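Local coordinates for flagellar motor switch protein FliG (Thermotoga maritima, PDB 5TDY), which probably forms part of the switch complex proposed at the base of the basal body, which contacts motor components that determine the direction of flagellar rotation, at residues D7-A12 / V40-N45. Sequence-based numbering, arbitrary orientation.
Sequences DGRRKA and VVEIAN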
loop_
_atom_site.group_PDB
_atom_site.type_symbol
_atom_site.label_atom_id
_atom_site.label_comp_id
_atom_site.label_asym_id
_atom_site.label_seq_id
_atom_site.Cartn_x
_atom_site.Cartn_y
_atom_site.Cartn_z
ATOM N N ASP B 7 10.516 7.380 6.343
ATOM C CA ASP B 7 9.846 8.049 7.454
ATOM C C ASP B 7 8.328 7.961 7.290
ATOM O O ASP B 7 7.806 7.916 6.176
ATOM C CB ASP B 7 10.324 9.503 7.510
ATOM C CG ASP B 7 9.481 10.375 8.411
ATOM O OD1 ASP B 7 9.718 10.372 9.636
ATOM O OD2 ASP B 7 8.595 11.072 7.887
ATOM N N GLY B 8 7.614 7.875 8.416
ATOM C CA GLY B 8 6.175 7.653 8.355
ATOM C C GLY B 8 5.414 8.790 7.696
ATOM O O GLY B 8 4.331 8.584 7.139
ATOM N N ARG B 9 5.960 10.005 7.752
ATOM C CA ARG B 9 5.319 11.126 7.079
ATOM C C ARG B 9 5.411 10.970 5.567
ATOM O O ARG B 9 4.429 11.196 4.849
ATOM C CB ARG B 9 5.960 12.440 7.534
ATOM C CG ARG B 9 5.685 12.813 8.996
ATOM C CD ARG B 9 6.567 13.978 9.439
ATOM N NE ARG B 9 7.959 13.558 9.623
ATOM C CZ ARG B 9 8.967 14.381 9.904
ATOM N NH1 ARG B 9 8.752 15.686 10.030
ATOM N NH2 ARG B 9 10.195 13.900 10.054
ATOM N N ARG B 10 6.579 10.558 5.070
ATOM C CA ARG B 10 6.739 10.333 3.639
ATOM C C ARG B 10 5.890 9.159 3.153
ATOM O O ARG B 10 5.375 9.182 2.026
ATOM C CB ARG B 10 8.210 10.103 3.315
ATOM C CG ARG B 10 8.467 9.860 1.855
ATOM C CD ARG B 10 9.935 9.960 1.515
ATOM N NE ARG B 10 10.151 9.702 0.090
ATOM C CZ ARG B 10 10.040 10.628 -0.858
ATOM N NH1 ARG B 10 9.728 11.875 -0.530
ATOM N NH2 ARG B 10 10.252 10.311 -2.125
ATOM N N LYS B 11 5.767 8.105 3.969
ATOM C CA LYS B 11 4.898 6.991 3.589
ATOM C C LYS B 11 3.478 7.475 3.326
ATOM O O LYS B 11 2.877 7.137 2.303
ATOM C CB LYS B 11 4.901 5.911 4.668
ATOM C CG LYS B 11 6.210 5.140 4.759
ATOM C CD LYS B 11 6.016 3.830 5.475
ATOM C CE LYS B 11 6.571 3.878 6.869
ATOM N NZ LYS B 11 6.903 2.499 7.308
ATOM N N ALA B 12 2.924 8.279 4.233
ATOM C CA ALA B 12 1.572 8.789 4.013
ATOM C C ALA B 12 1.502 9.639 2.748
ATOM O O ALA B 12 0.511 9.591 2.017
ATOM C CB ALA B 12 1.100 9.595 5.228
ATOM N N VAL B 40 -0.584 18.197 3.297
ATOM C CA VAL B 40 -0.406 18.865 2.007
ATOM C C VAL B 40 0.991 19.461 1.915
ATOM O O VAL B 40 1.561 19.539 0.822
ATOM C CB VAL B 40 -1.495 19.937 1.725
ATOM C CG1 VAL B 40 -2.897 19.316 1.660
ATOM C CG2 VAL B 40 -1.470 21.050 2.741
ATOM N N VAL B 41 1.580 19.854 3.047
ATOM C CA VAL B 41 2.959 20.333 3.034
ATOM C C VAL B 41 3.921 19.184 2.754
ATOM O O VAL B 41 4.899 19.343 2.011
ATOM C CB VAL B 41 3.293 21.054 4.358
ATOM C CG1 VAL B 41 4.799 21.198 4.527
ATOM C CG2 VAL B 41 2.634 22.445 4.389
ATOM N N GLU B 42 3.680 18.011 3.347
ATOM C CA GLU B 42 4.525 16.861 3.032
ATOM C C GLU B 42 4.359 16.442 1.577
ATOM O O GLU B 42 5.338 16.090 0.909
ATOM C CB GLU B 42 4.206 15.681 3.952
ATOM C CG GLU B 42 4.804 15.804 5.338
ATOM C CD GLU B 42 6.321 15.656 5.343
ATOM O OE1 GLU B 42 6.841 14.696 4.714
ATOM O OE2 GLU B 42 6.983 16.521 5.965
ATOM N N ILE B 43 3.124 16.437 1.077
ATOM C CA ILE B 43 2.913 16.101 -0.328
ATOM C C ILE B 43 3.616 17.105 -1.232
ATOM O O ILE B 43 4.236 16.728 -2.235
ATOM C CB ILE B 43 1.407 16.013 -0.628
ATOM C CG1 ILE B 43 0.809 14.864 0.204
ATOM C CG2 ILE B 43 1.165 15.814 -2.138
ATOM C CD1 ILE B 43 -0.695 14.811 0.145
ATOM N N ALA B 44 3.560 18.396 -0.876
ATOM C CA ALA B 44 4.068 19.435 -1.771
ATOM C C ALA B 44 5.570 19.328 -1.956
ATOM O O ALA B 44 6.082 19.630 -3.036
ATOM C CB ALA B 44 3.703 20.824 -1.243
ATOM N N ASN B 45 6.275 18.856 -0.933
ATOM C CA ASN B 45 7.721 18.713 -0.949
ATOM C C ASN B 45 8.164 17.264 -1.131
ATOM O O ASN B 45 9.276 16.918 -0.729
ATOM C CB ASN B 45 8.304 19.280 0.347
ATOM C CG ASN B 45 8.037 20.760 0.492
ATOM O OD1 ASN B 45 8.612 21.576 -0.230
ATOM N ND2 ASN B 45 7.140 21.118 1.407
HETATM O O HOH W 1 9.491 13.334 5.678
#
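Glu42 lays its carboxylate beside the CB of Arg9 where the N-terminus of helix 8-19 meets the last turns of helix 33-44, in the all-helical FliG N-terminal domain. The meeting is a surface one: Glu42 OE1 comes to 3.7 Å from Arg9 CB, and no direct hydrogen bond joins the two segments. Glutamate suits the place by its length; with CG beside the backbone N (chi1 -78°), the chain sets off so that a bend at chi2 carries the carboxylate to Arg9. Arg9 turns its guanidinium elsewhere. Arg9 NH1 is 4.5 Å from Glu42 OE2, which lies well out of the guanidinium plane, so only a loose attraction of charges is likely.

The arginine is committed to Asp7, the N-cap residue of helix 8-19, and with its chain bent at chi3 is long enough to bring NE back to it in a salt bridge. A short acidic side chain suits the cap, since Asp7 OD2 can turn back to accept from Arg9 N (2.8 Å). A water completes the crossing by donating to both Asp7 OD2 and Glu42 OE1, the latter at 3.1 Å, and so mediates between two like charges. An alanine in place of Glu42 would probably leave this water without its second acceptor and uncover the flank of Arg9 CB. Arg10 NE makes a salt bridge with Glu53, while aromatic side chains of another protein's chain pack on Arg9 and on Glu42. In the Arg9-Asp7 salt bridge, Arg9 NE meets Asp7 OD2 on the syn side at 3.1 Å, from the face opposite to the backbone donor.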